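Local coordinates for HOBA (Helicobacter pylori, PDB 2UVP), which is required for the initiation of DNA replication and increases the binding of DnaA to the oriC region, at residues A[45-50]-A[173-178]; A[117-122]-A[167-172]; A[89-94]-A[127-132]; A[108-113]-A[134-139]. All coordinates share one frame; numbering follows the deposited sequence. Where two conformers were deposited one is given.

Contact 1 of 4, residues A[45-50]-A[173-178]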
loop_
_atom_site.group_PDB
_atom_site.type_symbol
_atom_site.label_atom_id
_atom_site.label_comp_id
_atom_site.label_asym_id
_atom_site.label_seq_id
_atom_site.Cartn_x
_atom_site.Cartn_y
_atom_site.Cartn_z
ATOM N N GLN A 45 16.819 -8.701 25.205
ATOM C CA GLN A 45 15.507 -9.316 25.446
ATOM C C GLN A 45 14.767 -9.555 24.143
ATOM O O GLN A 45 14.124 -10.589 23.951
ATOM C CB GLN A 45 14.667 -8.434 26.361
ATOM C CG GLN A 45 15.260 -8.331 27.760
ATOM C CD GLN A 45 14.452 -7.467 28.705
ATOM O OE1 GLN A 45 13.480 -6.824 28.311
ATOM N NE2 GLN A 45 14.860 -7.449 29.979
ATOM N N THR A 46 14.907 -8.612 23.219
ATOM C CA THR A 46 14.313 -8.763 21.885
ATOM C C THR A 46 14.970 -9.897 21.090
ATOM O O THR A 46 14.279 -10.677 20.426
ATOM C CB THR A 46 14.366 -7.428 21.134
ATOM O OG1 THR A 46 13.743 -6.421 21.931
ATOM C CG2 THR A 46 13.619 -7.518 19.775
ATOM N N ILE A 47 16.299 -9.999 21.153
ATOM C CA ILE A 47 17.021 -11.106 20.531
ATOM C C ILE A 47 16.567 -12.458 21.109
ATOM O O ILE A 47 16.297 -13.389 20.351
ATOM C CB ILE A 47 18.537 -10.957 20.670
ATOM C CG1 ILE A 47 19.007 -9.775 19.807
ATOM C CG2 ILE A 47 19.230 -12.248 20.219
ATOM C CD1 ILE A 47 20.441 -9.325 20.102
ATOM N N SER A 48 16.464 -12.547 22.434
ATOM C CA SER A 48 15.976 -13.774 23.081
ATOM C C SER A 48 14.587 -14.159 22.582
ATOM O O SER A 48 14.312 -15.340 22.348
ATOM C CB SER A 48 15.956 -13.615 24.594
ATOM O OG SER A 48 17.291 -13.692 25.074
ATOM N N HIS A 49 13.724 -13.152 22.439
ATOM C CA HIS A 49 12.369 -13.364 21.924
ATOM C C HIS A 49 12.423 -13.964 20.533
ATOM O O HIS A 49 11.757 -14.967 20.242
ATOM C CB HIS A 49 11.598 -12.055 21.910
ATOM C CG HIS A 49 10.168 -12.206 21.492
ATOM N ND1 HIS A 49 9.709 -11.851 20.240
ATOM C CD2 HIS A 49 9.098 -12.674 22.169
ATOM C CE1 HIS A 49 8.406 -12.078 20.173
ATOM N NE2 HIS A 49 8.019 -12.605 21.321
ATOM N N VAL A 50 13.236 -13.363 19.669
ATOM C CA VAL A 50 13.432 -13.897 18.328
ATOM C C VAL A 50 13.954 -15.331 18.365
ATOM O O VAL A 50 13.429 -16.197 17.673
ATOM C CB VAL A 50 14.344 -12.975 17.484
ATOM C CG1 VAL A 50 14.761 -13.657 16.168
ATOM C CG2 VAL A 50 13.643 -11.632 17.241
ATOM N N GLU A 173 20.454 -5.024 14.451
ATOM C CA GLU A 173 20.666 -6.121 13.498
ATOM C C GLU A 173 22.047 -6.781 13.645
ATOM O O GLU A 173 22.194 -7.993 13.465
ATOM C CB GLU A 173 20.418 -5.658 12.056
ATOM C CG GLU A 173 21.448 -4.685 11.550
ATOM C CD GLU A 173 21.341 -4.409 10.052
ATOM O OE1 GLU A 173 20.938 -5.308 9.271
ATOM O OE2 GLU A 173 21.714 -3.286 9.676
ATOM N N ASN A 174 23.066 -5.988 13.966
ATOM C CA ASN A 174 24.399 -6.562 14.222
ATOM C C ASN A 174 24.393 -7.423 15.481
ATOM O O ASN A 174 24.982 -8.508 15.502
ATOM C CB ASN A 174 25.434 -5.468 14.321
ATOM C CG ASN A 174 25.994 -5.103 12.989
ATOM O OD1 ASN A 174 27.030 -5.662 12.554
ATOM N ND2 ASN A 174 25.317 -4.189 12.302
ATOM N N ALA A 175 23.698 -6.942 16.510
ATOM C CA ALA A 175 23.576 -7.676 17.763
ATOM C C ALA A 175 22.857 -8.982 17.516
ATOM O O ALA A 175 23.349 -10.036 17.900
ATOM C CB ALA A 175 22.864 -6.862 18.796
ATOM N N LEU A 176 21.718 -8.916 16.834
ATOM C CA LEU A 176 20.963 -10.133 16.498
ATOM C C LEU A 176 21.781 -11.196 15.756
ATOM O O LEU A 176 21.779 -12.364 16.160
ATOM C CB LEU A 176 19.730 -9.766 15.666
ATOM C CG LEU A 176 18.907 -10.911 15.089
ATOM C CD1 LEU A 176 18.375 -11.823 16.183
ATOM C CD2 LEU A 176 17.752 -10.335 14.247
ATOM N N PHE A 177 22.452 -10.808 14.671
ATOM C CA PHE A 177 23.180 -11.772 13.862
ATOM C C PHE A 177 24.473 -12.199 14.523
ATOM O O PHE A 177 24.925 -13.341 14.352
ATOM C CB PHE A 177 23.382 -11.260 12.438
ATOM C CG PHE A 177 22.168 -11.434 11.600
ATOM C CD1 PHE A 177 21.144 -10.502 11.647
ATOM C CD2 PHE A 177 22.014 -12.573 10.819
ATOM C CE1 PHE A 177 19.994 -10.669 10.905
ATOM C CE2 PHE A 177 20.858 -12.767 10.076
ATOM C CZ PHE A 177 19.846 -11.820 10.114
ATOM N N SER A 178 25.047 -11.301 15.314
ATOM C CA SER A 178 26.170 -11.680 16.160
ATOM C C SER A 178 25.803 -12.856 17.057
ATOM O O SER A 178 26.605 -13.782 17.204
ATOM C CB SER A 178 26.698 -10.499 16.970
ATOM O OG SER A 178 27.423 -9.638 16.112
#

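Contact 2 of 4, residues A[117-122]-A[167-172]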
loop_
_atom_site.group_PDB
_atom_site.type_symbol
_atom_site.label_atom_id
_atom_site.label_comp_id
_atom_site.label_asym_id
_atom_site.label_seq_id
_atom_site.Cartn_x
_atom_site.Cartn_y
_atom_site.Cartn_z
ATOM N N MET A 117 5.567 -9.887 20.060
ATOM C CA MET A 117 6.180 -8.803 20.818
ATOM C C MET A 117 5.953 -7.554 19.984
ATOM O O MET A 117 6.146 -7.595 18.760
ATOM C CB MET A 117 7.683 -9.050 21.034
ATOM C CG MET A 117 8.424 -7.817 21.548
ATOM S SD MET A 117 10.205 -8.035 21.748
ATOM C CE MET A 117 10.263 -8.899 23.311
ATOM N N PHE A 118 5.511 -6.473 20.627
ATOM C CA PHE A 118 5.254 -5.217 19.931
ATOM C C PHE A 118 6.518 -4.396 19.872
ATOM O O PHE A 118 7.132 -4.133 20.908
ATOM C CB PHE A 118 4.182 -4.395 20.630
ATOM C CG PHE A 118 2.832 -5.030 20.613
ATOM C CD1 PHE A 118 2.102 -5.119 19.433
ATOM C CD2 PHE A 118 2.284 -5.521 21.786
ATOM C CE1 PHE A 118 0.827 -5.708 19.420
ATOM C CE2 PHE A 118 1.011 -6.118 21.789
ATOM C CZ PHE A 118 0.284 -6.210 20.609
ATOM N N TRP A 119 6.903 -3.980 18.677
ATOM C CA TRP A 119 8.053 -3.074 18.534
ATOM C C TRP A 119 7.497 -1.790 17.987
ATOM O O TRP A 119 7.026 -1.746 16.841
ATOM C CB TRP A 119 9.055 -3.663 17.560
ATOM C CG TRP A 119 10.285 -2.847 17.272
ATOM C CD1 TRP A 119 10.588 -1.568 17.703
ATOM C CD2 TRP A 119 11.375 -3.265 16.456
ATOM N NE1 TRP A 119 11.816 -1.184 17.196
ATOM C CE2 TRP A 119 12.310 -2.202 16.419
ATOM C CE3 TRP A 119 11.642 -4.431 15.731
ATOM C CZ2 TRP A 119 13.516 -2.294 15.721
ATOM C CZ3 TRP A 119 12.830 -4.532 15.040
ATOM C CH2 TRP A 119 13.764 -3.457 15.038
ATOM N N HIS A 120 7.495 -0.738 18.804
ATOM C CA HIS A 120 6.863 0.503 18.350
ATOM C C HIS A 120 7.887 1.616 18.348
ATOM O O HIS A 120 8.679 1.719 19.286
ATOM C CB HIS A 120 5.660 0.894 19.216
ATOM C CG HIS A 120 5.056 2.200 18.817
ATOM N ND1 HIS A 120 4.243 2.334 17.708
ATOM C CD2 HIS A 120 5.230 3.454 19.311
ATOM C CE1 HIS A 120 3.896 3.602 17.578
ATOM N NE2 HIS A 120 4.518 4.303 18.511
ATOM N N VAL A 121 7.838 2.451 17.313
ATOM C CA VAL A 121 8.734 3.605 17.205
ATOM C C VAL A 121 7.974 4.911 17.109
ATOM O O VAL A 121 7.201 5.134 16.172
ATOM C CB VAL A 121 9.656 3.488 15.970
ATOM C CG1 VAL A 121 10.643 4.660 15.948
ATOM C CG2 VAL A 121 10.376 2.139 16.002
ATOM N N GLY A 122 8.213 5.794 18.080
ATOM C CA GLY A 122 7.772 7.164 17.979
ATOM C C GLY A 122 6.575 7.455 18.864
ATOM O O GLY A 122 6.350 6.773 19.881
ATOM N N GLN A 167 20.979 4.261 13.143
ATOM C CA GLN A 167 22.115 3.786 13.903
ATOM C C GLN A 167 21.651 2.720 14.915
ATOM O O GLN A 167 22.295 1.667 15.080
ATOM C CB GLN A 167 22.779 4.966 14.596
ATOM C CG GLN A 167 24.103 4.566 15.212
ATOM C CD GLN A 167 24.740 5.704 15.988
ATOM O OE1 GLN A 167 24.373 6.870 15.826
ATOM N NE2 GLN A 167 25.656 5.350 16.891
ATOM N N LEU A 168 20.517 2.974 15.563
ATOM C CA LEU A 168 19.970 1.981 16.514
ATOM C C LEU A 168 19.522 0.710 15.793
ATOM O O LEU A 168 19.702 -0.402 16.302
ATOM C CB LEU A 168 18.802 2.563 17.300
ATOM C CG LEU A 168 19.199 3.669 18.294
ATOM C CD1 LEU A 168 17.934 4.405 18.695
ATOM C CD2 LEU A 168 19.997 3.095 19.529
ATOM N N PHE A 169 18.920 0.863 14.614
ATOM C CA PHE A 169 18.576 -0.336 13.875
ATOM C C PHE A 169 19.801 -1.160 13.543
ATOM O O PHE A 169 19.816 -2.382 13.685
ATOM C CB PHE A 169 17.835 -0.042 12.563
ATOM C CG PHE A 169 17.515 -1.301 11.837
ATOM C CD1 PHE A 169 16.403 -2.038 12.216
ATOM C CD2 PHE A 169 18.380 -1.809 10.864
ATOM C CE1 PHE A 169 16.107 -3.273 11.594
ATOM C CE2 PHE A 169 18.108 -3.048 10.231
ATOM C CZ PHE A 169 16.957 -3.775 10.609
ATOM N N LYS A 170 20.837 -0.490 13.069
ATOM C CA LYS A 170 22.044 -1.173 12.647
ATOM C C LYS A 170 22.700 -1.849 13.854
ATOM O O LYS A 170 23.263 -2.948 13.725
ATOM C CB LYS A 170 22.983 -0.203 11.952
ATOM C CG LYS A 170 22.481 0.176 10.518
ATOM C CD LYS A 170 23.267 1.348 9.961
ATOM C CE LYS A 170 22.748 1.789 8.554
ATOM N NZ LYS A 170 22.744 0.639 7.557
ATOM N N LEU A 171 22.587 -1.216 15.022
ATOM C CA LEU A 171 23.074 -1.836 16.251
ATOM C C LEU A 171 22.262 -3.111 16.545
ATOM O O LEU A 171 22.844 -4.187 16.806
ATOM C CB LEU A 171 22.948 -0.865 17.427
ATOM C CG LEU A 171 23.314 -1.425 18.797
ATOM C CD1 LEU A 171 24.794 -1.828 18.846
ATOM C CD2 LEU A 171 22.989 -0.359 19.870
ATOM N N PHE A 172 20.931 -2.993 16.488
ATOM C CA PHE A 172 20.063 -4.129 16.701
ATOM C C PHE A 172 20.359 -5.288 15.755
ATOM O O PHE A 172 20.520 -6.425 16.205
ATOM C CB PHE A 172 18.577 -3.737 16.608
ATOM C CG PHE A 172 17.672 -4.918 16.648
ATOM C CD1 PHE A 172 17.405 -5.552 17.853
ATOM C CD2 PHE A 172 17.149 -5.456 15.468
ATOM C CE1 PHE A 172 16.593 -6.692 17.904
ATOM C CE2 PHE A 172 16.329 -6.599 15.508
ATOM C CZ PHE A 172 16.040 -7.206 16.746
#

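Contact 3 of 4, residues A[89-94]-A[127-132]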
loop_
_atom_site.group_PDB
_atom_site.type_symbol
_atom_site.label_atom_id
_atom_site.label_comp_id
_atom_site.label_asym_id
_atom_site.label_seq_id
_atom_site.Cartn_x
_atom_site.Cartn_y
_atom_site.Cartn_z
ATOM N N ILE A 89 6.205 -8.584 11.298
ATOM C CA ILE A 89 4.904 -8.219 10.769
ATOM C C ILE A 89 4.740 -6.705 10.814
ATOM O O ILE A 89 5.132 -6.065 11.798
ATOM C CB ILE A 89 3.784 -8.877 11.606
ATOM C CG1 ILE A 89 3.786 -10.411 11.419
ATOM C CG2 ILE A 89 2.413 -8.274 11.311
ATOM C CD1 ILE A 89 4.175 -11.106 12.637
ATOM N N ASP A 90 4.173 -6.142 9.740
ATOM C CA ASP A 90 3.794 -4.739 9.693
ATOM C C ASP A 90 2.475 -4.573 10.461
ATOM O O ASP A 90 1.390 -4.864 9.949
ATOM C CB ASP A 90 3.664 -4.267 8.238
ATOM C CG ASP A 90 3.248 -2.801 8.117
ATOM O OD1 ASP A 90 2.761 -2.206 9.106
ATOM O OD2 ASP A 90 3.393 -2.264 6.990
ATOM N N PHE A 91 2.582 -4.113 11.703
ATOM C CA PHE A 91 1.418 -3.952 12.550
ATOM C C PHE A 91 0.556 -2.760 12.128
ATOM O O PHE A 91 -0.679 -2.854 12.181
ATOM C CB PHE A 91 1.854 -3.865 14.025
ATOM C CG PHE A 91 0.706 -3.846 15.011
ATOM C CD1 PHE A 91 -0.328 -4.766 14.921
ATOM C CD2 PHE A 91 0.704 -2.941 16.071
ATOM C CE1 PHE A 91 -1.387 -4.752 15.840
ATOM C CE2 PHE A 91 -0.345 -2.921 16.999
ATOM C CZ PHE A 91 -1.391 -3.835 16.880
ATOM N N ASN A 92 1.182 -1.664 11.680
ATOM C CA ASN A 92 0.436 -0.501 11.165
ATOM C C ASN A 92 -0.570 -0.949 10.131
ATOM O O ASN A 92 -1.658 -0.398 10.067
ATOM C CB ASN A 92 1.333 0.544 10.469
ATOM C CG ASN A 92 1.950 1.574 11.433
ATOM O OD1 ASN A 92 2.290 2.698 11.029
ATOM N ND2 ASN A 92 2.134 1.196 12.655
ATOM N N ALA A 93 -0.180 -1.925 9.306
ATOM C CA ALA A 93 -0.954 -2.285 8.125
ATOM C C ALA A 93 -1.983 -3.368 8.438
ATOM O O ALA A 93 -2.810 -3.713 7.600
ATOM C CB ALA A 93 -0.044 -2.757 7.018
ATOM N N SER A 94 -1.935 -3.918 9.634
ATOM C CA SER A 94 -2.777 -5.090 9.886
ATOM C C SER A 94 -4.194 -4.696 10.286
ATOM O O SER A 94 -4.441 -3.588 10.752
ATOM C CB SER A 94 -2.145 -5.995 10.923
ATOM O OG SER A 94 -2.474 -5.567 12.212
ATOM N N GLU A 127 -5.311 6.256 21.764
ATOM C CA GLU A 127 -5.433 5.583 23.051
ATOM C C GLU A 127 -5.483 4.062 22.940
ATOM O O GLU A 127 -5.036 3.350 23.840
ATOM C CB GLU A 127 -6.646 6.131 23.817
ATOM C CG GLU A 127 -6.407 7.524 24.404
ATOM C CD GLU A 127 -5.499 7.474 25.628
ATOM O OE1 GLU A 127 -5.499 6.442 26.334
ATOM O OE2 GLU A 127 -4.783 8.464 25.883
ATOM N N GLY A 128 -6.025 3.561 21.834
ATOM C CA GLY A 128 -6.083 2.123 21.606
ATOM C C GLY A 128 -4.700 1.495 21.511
ATOM O O GLY A 128 -4.450 0.432 22.076
ATOM N N LEU A 129 -3.793 2.168 20.799
ATOM C CA LEU A 129 -2.406 1.716 20.738
ATOM C C LEU A 129 -1.766 1.801 22.123
ATOM O O LEU A 129 -1.088 0.878 22.553
ATOM C CB LEU A 129 -1.604 2.536 19.714
ATOM C CG LEU A 129 -0.149 2.072 19.488
ATOM C CD1 LEU A 129 -0.077 0.610 18.995
ATOM C CD2 LEU A 129 0.550 3.023 18.532
ATOM N N LYS A 130 -1.997 2.913 22.827
ATOM C CA LYS A 130 -1.447 3.069 24.168
ATOM C C LYS A 130 -1.860 1.897 25.050
ATOM O O LYS A 130 -1.026 1.293 25.704
ATOM C CB LYS A 130 -1.871 4.406 24.785
ATOM C CG LYS A 130 -1.192 4.700 26.111
ATOM C CD LYS A 130 -0.631 6.122 26.146
ATOM C CE LYS A 130 -1.602 7.106 26.766
ATOM N NZ LYS A 130 -0.861 8.182 27.508
ATOM N N THR A 131 -3.145 1.557 25.016
ATOM C CA THR A 131 -3.670 0.444 25.802
ATOM C C THR A 131 -2.986 -0.881 25.455
ATOM O O THR A 131 -2.696 -1.685 26.331
ATOM C CB THR A 131 -5.210 0.345 25.631
ATOM O OG1 THR A 131 -5.810 1.580 26.056
ATOM C CG2 THR A 131 -5.785 -0.787 26.454
ATOM N N ILE A 132 -2.715 -1.100 24.172
ATOM C CA ILE A 132 -2.084 -2.333 23.728
ATOM C C ILE A 132 -0.638 -2.402 24.240
ATOM O O ILE A 132 -0.187 -3.432 24.762
ATOM C CB ILE A 132 -2.184 -2.456 22.180
ATOM C CG1 ILE A 132 -3.484 -3.179 21.821
ATOM C CG2 ILE A 132 -0.988 -3.186 21.594
ATOM C CD1 ILE A 132 -3.857 -3.093 20.370
#

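Contact 4 of 4, residues A[108-113]-A[134-139]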
loop_
_atom_site.group_PDB
_atom_site.type_symbol
_atom_site.label_atom_id
_atom_site.label_comp_id
_atom_site.label_asym_id
_atom_site.label_seq_id
_atom_site.Cartn_x
_atom_site.Cartn_y
_atom_site.Cartn_z
ATOM N N THR A 108 -7.791 -10.508 19.753
ATOM C CA THR A 108 -7.589 -11.100 18.433
ATOM C C THR A 108 -6.103 -11.355 18.191
ATOM O O THR A 108 -5.721 -12.396 17.664
ATOM C CB THR A 108 -8.237 -10.253 17.304
ATOM O OG1 THR A 108 -9.664 -10.172 17.532
ATOM C CG2 THR A 108 -7.978 -10.891 15.933
ATOM N N ILE A 109 -5.258 -10.421 18.612
ATOM C CA ILE A 109 -3.806 -10.602 18.489
ATOM C C ILE A 109 -3.315 -11.825 19.300
ATOM O O ILE A 109 -2.576 -12.671 18.794
ATOM C CB ILE A 109 -3.059 -9.303 18.885
ATOM C CG1 ILE A 109 -3.354 -8.213 17.851
ATOM C CG2 ILE A 109 -1.552 -9.517 19.038
ATOM C CD1 ILE A 109 -3.091 -6.818 18.342
ATOM N N GLU A 110 -3.746 -11.905 20.560
ATOM C CA GLU A 110 -3.360 -13.001 21.433
ATOM C C GLU A 110 -3.807 -14.357 20.875
ATOM O O GLU A 110 -3.071 -15.335 20.989
ATOM C CB GLU A 110 -3.893 -12.780 22.860
ATOM C CG GLU A 110 -3.319 -11.536 23.542
ATOM C CD GLU A 110 -3.951 -11.227 24.902
ATOM O OE1 GLU A 110 -3.186 -11.118 25.877
ATOM O OE2 GLU A 110 -5.196 -11.071 25.000
ATOM N N MET A 111 -4.972 -14.404 20.222
ATOM C CA MET A 111 -5.485 -15.663 19.661
ATOM C C MET A 111 -4.813 -16.026 18.344
ATOM O O MET A 111 -4.673 -17.203 18.009
ATOM C CB MET A 111 -7.002 -15.592 19.454
ATOM N N THR A 112 -4.379 -15.004 17.606
ATOM C CA THR A 112 -3.826 -15.188 16.266
ATOM C C THR A 112 -2.367 -15.611 16.256
ATOM O O THR A 112 -1.988 -16.524 15.509
ATOM C CB THR A 112 -3.995 -13.892 15.457
ATOM O OG1 THR A 112 -5.399 -13.598 15.372
ATOM C CG2 THR A 112 -3.414 -14.013 14.048
ATOM N N TYR A 113 -1.563 -14.951 17.096
ATOM C CA TYR A 113 -0.119 -15.161 17.112
ATOM C C TYR A 113 0.316 -16.020 18.287
ATOM O O TYR A 113 -0.202 -15.863 19.395
ATOM C CB TYR A 113 0.615 -13.803 17.166
ATOM C CG TYR A 113 0.271 -12.920 15.983
ATOM C CD1 TYR A 113 0.931 -13.091 14.758
ATOM C CD2 TYR A 113 -0.710 -11.936 16.080
ATOM C CE1 TYR A 113 0.600 -12.296 13.647
ATOM C CE2 TYR A 113 -1.044 -11.132 14.973
ATOM C CZ TYR A 113 -0.378 -11.323 13.768
ATOM O OH TYR A 113 -0.710 -10.545 12.661
ATOM N N LEU A 134 0.550 -0.889 26.758
ATOM C CA LEU A 134 0.439 -1.020 28.223
ATOM C C LEU A 134 0.165 -2.455 28.698
ATOM O O LEU A 134 0.280 -2.753 29.898
ATOM C CB LEU A 134 -0.675 -0.100 28.725
ATOM C CG LEU A 134 -0.408 1.140 29.594
ATOM C CD1 LEU A 134 1.034 1.644 29.567
ATOM C CD2 LEU A 134 -1.372 2.258 29.235
ATOM N N SER A 135 -0.198 -3.331 27.760
ATOM C CA SER A 135 -0.623 -4.694 28.078
ATOM C C SER A 135 0.511 -5.612 28.559
ATOM O O SER A 135 1.657 -5.183 28.687
ATOM C CB SER A 135 -1.356 -5.316 26.882
ATOM O OG SER A 135 -0.448 -5.741 25.878
ATOM N N LYS A 136 0.161 -6.868 28.830
ATOM C CA LYS A 136 1.085 -7.892 29.312
ATOM C C LYS A 136 2.052 -8.333 28.216
ATOM O O LYS A 136 3.125 -8.868 28.509
ATOM C CB LYS A 136 0.319 -9.140 29.806
ATOM C CG LYS A 136 -1.160 -8.915 30.167
ATOM C CD LYS A 136 -2.070 -9.000 28.921
ATOM C CE LYS A 136 -3.280 -8.073 29.036
ATOM N NZ LYS A 136 -2.900 -6.668 29.361
ATOM N N ILE A 137 1.666 -8.131 26.956
ATOM C CA ILE A 137 2.455 -8.632 25.834
ATOM C C ILE A 137 3.831 -7.953 25.876
ATOM O O ILE A 137 3.920 -6.767 26.173
ATOM C CB ILE A 137 1.745 -8.433 24.455
ATOM C CG1 ILE A 137 0.525 -9.356 24.321
ATOM C CG2 ILE A 137 2.678 -8.787 23.286
ATOM C CD1 ILE A 137 -0.750 -8.828 24.922
ATOM N N PRO A 138 4.902 -8.723 25.632
ATOM C CA PRO A 138 6.250 -8.172 25.575
ATOM C C PRO A 138 6.352 -7.052 24.544
ATOM O O PRO A 138 5.589 -7.036 23.569
ATOM C CB PRO A 138 7.093 -9.373 25.151
ATOM C CG PRO A 138 6.313 -10.564 25.596
ATOM C CD PRO A 138 4.891 -10.184 25.411
ATOM N N SER A 139 7.259 -6.100 24.779
ATOM C CA SER A 139 7.436 -4.987 23.850
ATOM C C SER A 139 8.882 -4.475 23.768
ATOM O O SER A 139 9.700 -4.711 24.662
ATOM C CB SER A 139 6.461 -3.853 24.165
ATOM O OG SER A 139 6.699 -3.327 25.455
#

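Contact 1 of 4, residues A[45-50]-A[173-178]
Ile47 lays its CD1 methyl over the backbone of segment 173-178, 3.5 Å from Leu176 N and 3.6 Å from Ala175 C. The contact is helix-on-helix packing within the alpha/beta fold of HobA, a parallel sheet flanked by helices, and joins helix 39-51 to the long helix 161-180. The two segment axes approach to 10.0 Å with their N-to-C directions 48° apart. Alanine suits the spot under Ile47: its single methyl, Ala175 CB, lies 3.7 Å from Ile47 CD1, and so short a side chain lets the isoleucine tip come down to the peptide itself. The direction comes from chi1 (-69°), which sets CG1 opposite the carbonyl carbon; with chi2 extended (167°), CD1 runs on to the facing helix. Its other branch, CG2, meets Leu176. Leu176 starts off to one side of the interface, but its outer end turns in, so that one methyl serves two neighbours in segment 45-50. Thr46, one residue before Ile47, faces the sheet instead and touches Leu56 and Met117. No hydrogen bond links the segments; Leu176 CD1 sits 4.1 Å from Ile47 CG2 and equally 4.1 Å from Val50 CG1.

Contact 2 of 4, residues A[117-122]-A[167-172]
At Trp119 the strand is extended and presents its side chain to helix 167-172, where Phe169 and Phe172 stand three residues apart, not quite one helical turn. All three side chains set CG opposite the backbone N, which sends the rings outward across the gap; for Trp119 chi1 is 179°. The far rim of the indole does the touching. Its CH2 lies 4.0 Å from Phe172 CD2, and its CZ3 is 4.1 Å from Phe172 CE2. This is an edge-to-face aromatic pair, the indole directing its edge at the phenyl face, with the six-membered rings 5.2 Å apart between centroids and their planes inclined at 61°. Phe169 comes in differently: Trp119 CH2 lies near the plane of its ring, at the edge, 4.1 Å from Phe169 CD1. One indole corner, CH2, thus touches both phenylalanines. Tryptophan suits the centre of the chain, since its broad ring spans from the sheet to the helix and also meets Phe140, Trp142, Ile71 and Leu75. Strand 116-121 is the middle strand of the parallel sheet, and this contact packs helix 161-180 against one face of it. With no hydrogen bond between the segments, cohesion rests on dispersion and on the weak attraction of ring C-H groups for an aromatic face, forces that depend on close fit in a buried interior.

Contact 3 of 4, residues A[89-94]-A[127-132]
The carbonyl oxygen of Phe91 is gripped twice by Ser94, through its backbone N at 3.0 Å and its OG at 3.3 Å. The hydroxyl lies only 17° from the carbonyl plane. The N-H bond closes a type I beta turn from Phe91 to Ser94, and serine suits the last position because its short hydroxyl folds back onto the same acceptor. A second bond braces the turn from its other end: Ala93 N donates to Asp90 OD1 at 3.0 Å, an Asx motif in which the donor stands well above the carboxylate plane. With the turn fixed in this way, Phe91 points its side chain at helix 127-132, CG lying opposite the backbone N (chi1 -174°). The turn follows directly on strand 88-90, an outermost strand of the parallel sheet in this chain, so the contact joins the C-terminal end of that strand to the helix that comes after the central strand 116-121. Both aliphatic partners sit at the rim of the phenyl ring, near its plane. Leu129 CD1 is 4.1 Å from Phe91 CE2, the leucine and the phenylalanine running past each other in opposite senses, while Ile132 CD1 is 4.3 Å from Phe91 CZ. Phe118, Tyr97 and Ile109 also pack against this ring, a hydrophobic setting that suits a phenylalanine. On the helix, Glu127 O is likewise held by two donors of Thr131, its N and its OG1, which arrive from opposite faces of the carbonyl plane, the OG1 bond measuring 2.9 Å.

Contact 4 of 4, residues A[108-113]-A[134-139]
Glu110 reaches out from helix 108-112 and crosses Ile137 at a slant, so that the aliphatic stem of the acid, and not only its carboxylate, lies against the isoleucine tip. Ile137 CD1 is 4.0 Å from Glu110 CG and 3.5 Å from Glu110 OE1. The glutamate gets there by turning CG away from its carbonyl carbon (chi1 -63°) and then running straight, which lays CG, CD and OE1 along the isoleucine tip and brings OE1 near Lys136 as well. That lysine crosses it at nearly a right angle and meets it with a methylene: CD is 3.9 Å from Glu110 OE1. The lysine chain is bent at several bonds, and its NZ remains 5.7 Å from Glu110 OE1, too far for a salt bridge, although the opposite charges may still attract weakly. Long, flexible charged residues suit this partly exposed edge of the fold, whereas the buried Ile137 suits the interior side of the loop. The loop itself is steadied by Ser135, whose OG bonds to Ile132 O at the end of the preceding helix and accepts a weak bond from Ile137 N at 3.4 Å. Within the helix, Thr112 OG1 donates to Thr108 O at 2.6 Å, and Thr108 and Thr112 also hydrogen-bond to another chain of the assembly. The contact joins helix 102-112 to the connection between helix 127-133 and strand 139-143, with Ile137 packed also on Leu106 of that first helix and on Pro116 and Phe118 of the central strand 116-121.

In the fold
Strand 116-121 lies at the heart. Trp119 faces helix 161-180 in contact 2, while Phe118, on the other face of the sheet, touches Phe91 and Ile132 of contact 3 and Ile137 of contact 4. Contacts 1 and 2 share helix 161-180 and meet where Thr46 packs on Phe172. Contact 3 adjoins contact 4 through Phe91 and Ile109. Contact 2 is the most central, its centre about 2 Å from the centre of the chain, and wholly aromatic; contact 1 is aliphatic and contact 3 joins an aromatic ring to aliphatic tips; both are buried. Contact 4, its centre about 18 Å from that of the chain, is only partly buried and alone brings in charged side chains.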